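Local coordinates for protein siderophore enterobactin esterase (Emericella nidulans, PDB 6GUO) that hydrolyses the ester bonds of the bacterial siderophore enterobactin so that its iron can be released inside the fungal cell, at residues D132-F137 and G168-H173; L172-T177 and D183-A188. All blocks are in the same frame, centred on the assembly; numbering follows the deposited sequence.

Contact 1: D132-F137 and G168-H173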
ATOM      1  N   ASP A 132     -15.975  20.380  11.195  1.00 22.38           N
ATOM      2  CA  ASP A 132     -17.401  20.126  11.430  1.00 23.77           C
ATOM      3  C   ASP A 132     -18.210  20.219  10.139  1.00 23.11           C
ATOM      4  O   ASP A 132     -19.101  19.400   9.913  1.00 21.80           O
ATOM      5  CB  ASP A 132     -17.966  21.057  12.508  1.00 26.02           C
ATOM      6  CG  ASP A 132     -17.423  20.741  13.892  1.00 29.12           C
ATOM      7  OD1 ASP A 132     -17.058  19.575  14.153  1.00 30.56           O
ATOM      8  OD2 ASP A 132     -17.366  21.661  14.731  1.00 32.67           O
ATOM      9  N   GLU A 133     -17.883  21.198   9.294  1.00 22.98           N
ATOM     10  CA  GLU A 133     -18.504  21.335   7.969  1.00 23.90           C
ATOM     11  C   GLU A 133     -18.209  20.122   7.084  1.00 21.34           C
ATOM     12  O   GLU A 133     -19.099  19.597   6.416  1.00 19.90           O
ATOM     13  CB  GLU A 133     -18.021  22.611   7.268  1.00 27.17           C
ATOM     14  CG  GLU A 133     -18.497  23.902   7.919  1.00 31.87           C
ATOM     15  CD  GLU A 133     -17.863  25.151   7.322  1.00 37.33           C
ATOM     16  OE1 GLU A 133     -17.210  25.065   6.259  1.00 38.68           O
ATOM     17  OE2 GLU A 133     -18.024  26.230   7.927  1.00 41.34           O
ATOM     18  N   PHE A 134     -16.953  19.683   7.095  1.00 19.93           N
ATOM     19  CA  PHE A 134     -16.517  18.540   6.294  1.00 19.40           C
ATOM     20  C   PHE A 134     -17.150  17.225   6.757  1.00 19.22           C
ATOM     21  O   PHE A 134     -17.568  16.396   5.955  1.00 17.86           O
ATOM     22  CB  PHE A 134     -14.984  18.440   6.331  1.00 19.45           C
ATOM     23  CG  PHE A 134     -14.400  17.531   5.285  1.00 19.81           C
ATOM     24  CD1 PHE A 134     -14.833  17.585   3.960  1.00 21.16           C
ATOM     25  CD2 PHE A 134     -13.385  16.638   5.618  1.00 19.66           C
ATOM     26  CE1 PHE A 134     -14.287  16.756   2.998  1.00 21.05           C
ATOM     27  CE2 PHE A 134     -12.832  15.809   4.654  1.00 21.80           C
ATOM     28  CZ  PHE A 134     -13.282  15.864   3.344  1.00 21.53           C
ATOM     29  N   LEU A 135     -17.228  17.052   8.052  1.00 19.78           N
ATOM     30  CA  LEU A 135     -17.841  15.872   8.645  1.00 22.04           C
ATOM     31  C   LEU A 135     -19.342  15.804   8.332  1.00 20.90           C
ATOM     32  O   LEU A 135     -19.876  14.733   8.039  1.00 20.51           O
ATOM     33  CB  LEU A 135     -17.592  15.892  10.149  1.00 25.27           C
ATOM     34  CG  LEU A 135     -17.964  14.689  11.011  1.00 28.18           C
ATOM     35  CD1 LEU A 135     -17.708  13.365  10.305  1.00 28.94           C
ATOM     36  CD2 LEU A 135     -17.162  14.751  12.302  1.00 29.14           C
ATOM     37  N   THR A 136     -20.006  16.959   8.383  1.00 20.78           N
ATOM     38  CA  THR A 136     -21.402  17.084   7.957  1.00 21.17           C
ATOM     39  C   THR A 136     -21.552  16.709   6.478  1.00 20.31           C
ATOM     40  O   THR A 136     -22.466  15.971   6.108  1.00 20.95           O
ATOM     41  CB  THR A 136     -21.920  18.517   8.208  1.00 22.58           C
ATOM     42  OG1 THR A 136     -21.813  18.815   9.603  1.00 23.95           O
ATOM     43  CG2 THR A 136     -23.362  18.677   7.782  1.00 24.31           C
ATOM     44  N   PHE A 137     -20.634  17.210   5.652  1.00 19.30           N
ATOM     45  CA  PHE A 137     -20.602  16.912   4.216  1.00 19.28           C
ATOM     46  C   PHE A 137     -20.482  15.411   3.940  1.00 17.97           C
ATOM     47  O   PHE A 137     -21.219  14.866   3.114  1.00 17.96           O
ATOM     48  CB  PHE A 137     -19.454  17.693   3.551  1.00 20.19           C
ATOM     49  CG  PHE A 137     -19.220  17.341   2.115  1.00 19.97           C
ATOM     50  CD1 PHE A 137     -20.127  17.722   1.135  1.00 21.12           C
ATOM     51  CD2 PHE A 137     -18.072  16.647   1.731  1.00 19.45           C
ATOM     52  CE1 PHE A 137     -19.910  17.404  -0.199  1.00 20.68           C
ATOM     53  CE2 PHE A 137     -17.851  16.330   0.400  1.00 20.00           C
ATOM     54  CZ  PHE A 137     -18.768  16.710  -0.567  1.00 19.91           C
ATOM     55  N   GLY A 168      -5.825  12.051  10.603  1.00 15.93           N
ATOM     56  CA  GLY A 168      -5.930  11.343  11.877  1.00 16.23           C
ATOM     57  C   GLY A 168      -6.530  12.228  12.955  1.00 16.35           C
ATOM     58  O   GLY A 168      -7.344  11.775  13.761  1.00 15.95           O
ATOM     59  N   LEU A 169      -6.120  13.495  12.968  1.00 16.23           N
ATOM     60  CA  LEU A 169      -6.723  14.498  13.847  1.00 17.23           C
ATOM     61  C   LEU A 169      -8.229  14.587  13.594  1.00 17.28           C
ATOM     62  O   LEU A 169      -9.023  14.590  14.542  1.00 18.35           O
ATOM     63  CB  LEU A 169      -6.056  15.864  13.636  1.00 18.70           C
ATOM     64  CG  LEU A 169      -6.614  17.063  14.411  1.00 20.51           C
ATOM     65  CD1 LEU A 169      -6.421  16.869  15.902  1.00 21.13           C
ATOM     66  CD2 LEU A 169      -5.956  18.349  13.938  1.00 21.42           C
ATOM     67  N   PHE A 170      -8.598  14.645  12.314  1.00 16.22           N
ATOM     68  CA  PHE A 170      -9.994  14.665  11.874  1.00 16.65           C
ATOM     69  C   PHE A 170     -10.769  13.442  12.362  1.00 15.70           C
ATOM     70  O   PHE A 170     -11.870  13.581  12.885  1.00 15.71           O
ATOM     71  CB  PHE A 170     -10.062  14.777  10.345  1.00 16.88           C
ATOM     72  CG  PHE A 170     -11.457  14.785   9.792  1.00 17.24           C
ATOM     73  CD1 PHE A 170     -12.210  15.962   9.783  1.00 17.94           C
ATOM     74  CD2 PHE A 170     -12.025  13.626   9.274  1.00 18.01           C
ATOM     75  CE1 PHE A 170     -13.498  15.972   9.274  1.00 18.46           C
ATOM     76  CE2 PHE A 170     -13.317  13.632   8.763  1.00 17.98           C
ATOM     77  CZ  PHE A 170     -14.056  14.811   8.765  1.00 18.30           C
ATOM     78  N   ALA A 171     -10.186  12.257  12.192  1.00 16.17           N
ATOM     79  CA  ALA A 171     -10.773  11.011  12.694  1.00 16.46           C
ATOM     80  C   ALA A 171     -11.023  11.052  14.204  1.00 16.59           C
ATOM     81  O   ALA A 171     -12.105  10.662  14.668  1.00 17.31           O
ATOM     82  CB  ALA A 171      -9.894   9.823  12.336  1.00 16.41           C
ATOM     83  N   LEU A 172     -10.037  11.535  14.959  1.00 16.22           N
ATOM     84  CA  LEU A 172     -10.185  11.700  16.410  1.00 16.95           C
ATOM     85  C   LEU A 172     -11.283  12.700  16.765  1.00 17.16           C
ATOM     86  O   LEU A 172     -12.107  12.435  17.651  1.00 17.39           O
ATOM     87  CB  LEU A 172      -8.858  12.114  17.053  1.00 16.89           C
ATOM     88  CG  LEU A 172      -7.746  11.051  17.020  1.00 17.50           C
ATOM     89  CD1 LEU A 172      -6.472  11.597  17.641  1.00 18.34           C
ATOM     90  CD2 LEU A 172      -8.167   9.762  17.714  1.00 18.43           C
ATOM     91  N   HIS A 173     -11.304  13.836  16.069  1.00 16.75           N
ATOM     92  CA  HIS A 173     -12.374  14.825  16.253  1.00 17.50           C
ATOM     93  C   HIS A 173     -13.771  14.224  16.022  1.00 17.30           C
ATOM     94  O   HIS A 173     -14.684  14.463  16.814  1.00 18.47           O
ATOM     95  CB  HIS A 173     -12.153  16.040  15.349  1.00 19.01           C
ATOM     96  CG  HIS A 173     -13.257  17.043  15.423  1.00 20.88           C
ATOM     97  ND1 HIS A 173     -13.466  17.833  16.532  1.00 21.92           N
ATOM     98  CD2 HIS A 173     -14.236  17.359  14.546  1.00 21.41           C
ATOM     99  CE1 HIS A 173     -14.516  18.607  16.325  1.00 22.78           C
ATOM    100  NE2 HIS A 173     -15.003  18.336  15.128  1.00 22.02           N
TER

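Contact 2: L172-T177 and D183-A188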
ATOM      1  N   LEU A 172     -10.037  11.535  14.959  1.00 16.22           N
ATOM      2  CA  LEU A 172     -10.185  11.700  16.410  1.00 16.95           C
ATOM      3  C   LEU A 172     -11.283  12.700  16.765  1.00 17.16           C
ATOM      4  O   LEU A 172     -12.107  12.435  17.651  1.00 17.39           O
ATOM      5  CB  LEU A 172      -8.858  12.114  17.053  1.00 16.89           C
ATOM      6  CG  LEU A 172      -7.746  11.051  17.020  1.00 17.50           C
ATOM      7  CD1 LEU A 172      -6.472  11.597  17.641  1.00 18.34           C
ATOM      8  CD2 LEU A 172      -8.167   9.762  17.714  1.00 18.43           C
ATOM      9  N   HIS A 173     -11.304  13.836  16.069  1.00 16.75           N
ATOM     10  CA  HIS A 173     -12.374  14.825  16.253  1.00 17.50           C
ATOM     11  C   HIS A 173     -13.771  14.224  16.022  1.00 17.30           C
ATOM     12  O   HIS A 173     -14.684  14.463  16.814  1.00 18.47           O
ATOM     13  CB  HIS A 173     -12.153  16.040  15.349  1.00 19.01           C
ATOM     14  CG  HIS A 173     -13.257  17.043  15.423  1.00 20.88           C
ATOM     15  ND1 HIS A 173     -13.466  17.833  16.532  1.00 21.92           N
ATOM     16  CD2 HIS A 173     -14.236  17.359  14.546  1.00 21.41           C
ATOM     17  CE1 HIS A 173     -14.516  18.607  16.325  1.00 22.78           C
ATOM     18  NE2 HIS A 173     -15.003  18.336  15.128  1.00 22.02           N
ATOM     19  N   ALA A 174     -13.921  13.434  14.958  1.00 14.52           N
ATOM     20  CA  ALA A 174     -15.178  12.745  14.675  1.00 17.68           C
ATOM     21  C   ALA A 174     -15.555  11.816  15.828  1.00 17.62           C
ATOM     22  O   ALA A 174     -16.663  11.906  16.352  1.00 18.11           O
ATOM     23  CB  ALA A 174     -15.084  11.969  13.369  1.00 17.71           C
ATOM     24  N   LEU A 175     -14.619  10.958  16.243  1.00 17.89           N
ATOM     25  CA  LEU A 175     -14.830  10.062  17.393  1.00 18.00           C
ATOM     26  C   LEU A 175     -15.283  10.798  18.668  1.00 17.88           C
ATOM     27  O   LEU A 175     -16.267  10.404  19.298  1.00 17.65           O
ATOM     28  CB  LEU A 175     -13.557   9.250  17.689  1.00 18.17           C
ATOM     29  CG  LEU A 175     -13.507   8.418  18.976  1.00 18.69           C
ATOM     30  CD1 LEU A 175     -14.623   7.390  19.010  1.00 19.16           C
ATOM     31  CD2 LEU A 175     -12.154   7.739  19.119  1.00 19.04           C
ATOM     32  N   PHE A 176     -14.573  11.860  19.036  1.00 17.90           N
ATOM     33  CA  PHE A 176     -14.792  12.511  20.329  1.00 18.99           C
ATOM     34  C   PHE A 176     -16.046  13.379  20.380  1.00 19.55           C
ATOM     35  O   PHE A 176     -16.628  13.519  21.446  1.00 22.60           O
ATOM     36  CB  PHE A 176     -13.565  13.327  20.765  1.00 19.19           C
ATOM     37  CG  PHE A 176     -12.302  12.510  20.921  1.00 19.44           C
ATOM     38  CD1 PHE A 176     -12.335  11.202  21.420  1.00 19.87           C
ATOM     39  CD2 PHE A 176     -11.070  13.058  20.586  1.00 19.43           C
ATOM     40  CE1 PHE A 176     -11.171  10.468  21.559  1.00 19.94           C
ATOM     41  CE2 PHE A 176      -9.904  12.322  20.726  1.00 19.71           C
ATOM     42  CZ  PHE A 176      -9.954  11.026  21.214  1.00 20.02           C
ATOM     43  N   THR A 177     -16.460  13.943  19.243  1.00 15.70           N
ATOM     44  CA  THR A 177     -17.629  14.840  19.198  1.00 22.58           C
ATOM     45  C   THR A 177     -18.894  14.215  18.599  1.00 24.50           C
ATOM     46  O   THR A 177     -20.006  14.638  18.936  1.00 27.88           O
ATOM     47  CB  THR A 177     -17.301  16.143  18.441  1.00 25.39           C
ATOM     48  OG1 THR A 177     -17.039  15.862  17.066  1.00 24.65           O
ATOM     49  CG2 THR A 177     -16.094  16.836  19.061  1.00 26.33           C
ATOM     50  N   ASP A 183     -18.481   3.359  12.734  1.00 16.81           N
ATOM     51  CA  ASP A 183     -18.290   2.243  13.675  1.00 17.52           C
ATOM     52  C   ASP A 183     -16.835   2.141  14.125  1.00 17.13           C
ATOM     53  O   ASP A 183     -16.555   1.852  15.297  1.00 17.42           O
ATOM     54  CB  ASP A 183     -18.727   0.927  13.035  1.00 18.73           C
ATOM     55  CG  ASP A 183     -20.189   0.927  12.665  1.00 20.53           C
ATOM     56  OD1 ASP A 183     -21.017   1.123  13.572  1.00 23.10           O
ATOM     57  OD2 ASP A 183     -20.516   0.750  11.471  1.00 21.16           O
ATOM     58  N   VAL A 184     -15.927   2.396  13.182  1.00 16.08           N
ATOM     59  CA  VAL A 184     -14.491   2.217  13.368  1.00 15.61           C
ATOM     60  C   VAL A 184     -13.755   3.476  12.921  1.00 15.36           C
ATOM     61  O   VAL A 184     -14.049   4.026  11.864  1.00 16.01           O
ATOM     62  CB  VAL A 184     -13.986   1.015  12.548  1.00 15.68           C
ATOM     63  CG1 VAL A 184     -12.496   0.781  12.779  1.00 15.84           C
ATOM     64  CG2 VAL A 184     -14.781  -0.234  12.906  1.00 15.27           C
ATOM     65  N   TYR A 185     -12.804   3.918  13.741  1.00 14.93           N
ATOM     66  CA  TYR A 185     -11.966   5.076  13.445  1.00 15.07           C
ATOM     67  C   TYR A 185     -10.527   4.609  13.377  1.00 15.53           C
ATOM     68  O   TYR A 185     -10.043   3.923  14.274  1.00 16.26           O
ATOM     69  CB  TYR A 185     -12.124   6.145  14.518  1.00 15.52           C
ATOM     70  CG  TYR A 185     -13.551   6.613  14.653  1.00 15.54           C
ATOM     71  CD1 TYR A 185     -13.981   7.782  14.038  1.00 15.52           C
ATOM     72  CD2 TYR A 185     -14.482   5.870  15.382  1.00 15.61           C
ATOM     73  CE1 TYR A 185     -15.296   8.206  14.152  1.00 15.94           C
ATOM     74  CE2 TYR A 185     -15.795   6.287  15.501  1.00 16.06           C
ATOM     75  CZ  TYR A 185     -16.195   7.456  14.881  1.00 16.06           C
ATOM     76  OH  TYR A 185     -17.500   7.867  14.993  1.00 17.78           O
ATOM     77  N   LEU A 186      -9.861   4.975  12.294  1.00 15.36           N
ATOM     78  CA  LEU A 186      -8.482   4.594  12.054  1.00 15.40           C
ATOM     79  C   LEU A 186      -7.712   5.900  11.947  1.00 15.20           C
ATOM     80  O   LEU A 186      -7.770   6.586  10.928  1.00 15.39           O
ATOM     81  CB  LEU A 186      -8.389   3.754  10.779  1.00 15.92           C
ATOM     82  CG  LEU A 186      -9.296   2.521  10.732  1.00 16.45           C
ATOM     83  CD1 LEU A 186      -9.327   1.946   9.327  1.00 17.16           C
ATOM     84  CD2 LEU A 186      -8.840   1.463  11.728  1.00 16.74           C
ATOM     85  N   ALA A 187      -7.044   6.260  13.041  1.00 14.94           N
ATOM     86  CA  ALA A 187      -6.305   7.512  13.149  1.00 15.63           C
ATOM     87  C   ALA A 187      -4.812   7.210  13.060  1.00 15.59           C
ATOM     88  O   ALA A 187      -4.192   6.800  14.043  1.00 17.52           O
ATOM     89  CB  ALA A 187      -6.638   8.202  14.462  1.00 16.07           C
ATOM     90  N   ALA A 188      -4.250   7.423  11.876  1.00 14.84           N
ATOM     91  CA  ALA A 188      -2.848   7.118  11.592  1.00 14.74           C
ATOM     92  C   ALA A 188      -1.996   8.374  11.742  1.00 15.18           C
ATOM     93  O   ALA A 188      -2.288   9.404  11.136  1.00 14.88           O
ATOM     94  CB  ALA A 188      -2.725   6.543  10.192  1.00 14.56           C
TER

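Contact 1: D132-F137 and G168-H173
Phe-170 reaches from helix 166-177 to the flank of helix 131-150, where it meets Phe-134 and Leu-135. With CG anti to the backbone N (chi1 179°), its CB carries the ring straight across the gap, and the far rim does the touching. CE1 and CZ both lie 3.7 Å from CD2 of Phe-134, the two rings inclined obliquely with their centroids 5.4 Å apart. CZ continues to the backbone of Leu-135: CA of that residue sits near the plane of the Phe-170 ring, 3.9 Å from CZ, and CB of Leu-135 is equally close to CZ. Leu-106 and Ile-138 also touch this ring.

One turn on, His-173 spans the same two helices with a polar link. Its NE2-H points at OD1 of Asp-132 over 2.6 Å, almost straight at 175°, with the oxygen in the imidazole plane. OD1 is approached on its syn side, though from 31° out of the carboxylate plane. The other ring nitrogen, ND1, bonds OE1 of Glu-202, so both nitrogens are held and the rotation of the ring is fixed. Two carboxylates, one at each ring nitrogen, would probably favour the doubly protonated, cationic imidazole and strengthen the short hydrogen bond to Asp-132 beside an otherwise apolar helix crossing.

Contact 2: L172-T177 and D183-A188
Tyr-185 and Leu-175 make the central CH-pi contact between strand 184-188 and helix 166-177. CB of Leu-175 stands over the middle of the tyrosine ring, 3.9 Å from its centroid and only 8° off the normal. The leucine's CD1 spreads over the same ring toward CE2, while its backbone N comes within 3.5 Å of CE1 of Tyr-185. Tyr-185 has CG anti to its carbonyl carbon (chi1 -59°), and this turns the ring up against the helix.

Apolar contacts fill in the rest of the seam. CB of Ala-174 meets the ring edge, 3.8 Å from CE1 of Tyr-185. Two residues further along the strand, CB of Ala-187 packs 3.9 Å from CD2 of Leu-172.

Polar bonds play no part between helix and strand; the tyrosine OH is instead held by O of Pro-179 and N of Phe-182 in the turn linking them. Within the helix, Thr-177 OG1 and N both bond O of His-173, from opposite faces of that carbonyl. Running at 141° to each other, helix and strand form the second half of the beta-alpha-beta crossover 156-164, 166-177, 184-188, a unit of the alpha/beta-hydrolase fold.

How the contacts relate
Both contacts are interior and use helix 166-177, with Leu-172 and His-173 common to their segments. Contact 2 seats the helix on the central sheet through apolar and CH-pi packing alone. Contact 1 ties it to the neighbouring helix 131-150, mixing aromatic packing with a histidine-carboxylate bond at the partly exposed Asp-132. Their centres are about 8 Å apart, and they meet directly: CD2 of Leu-135 packs 3.6 Å from CB of Ala-174, and O of Gly-168 lies 3.7 Å from CB of Ala-187. The helix starts just after Ser-165 of a GxSxG pattern that is consistent with a nucleophile elbow.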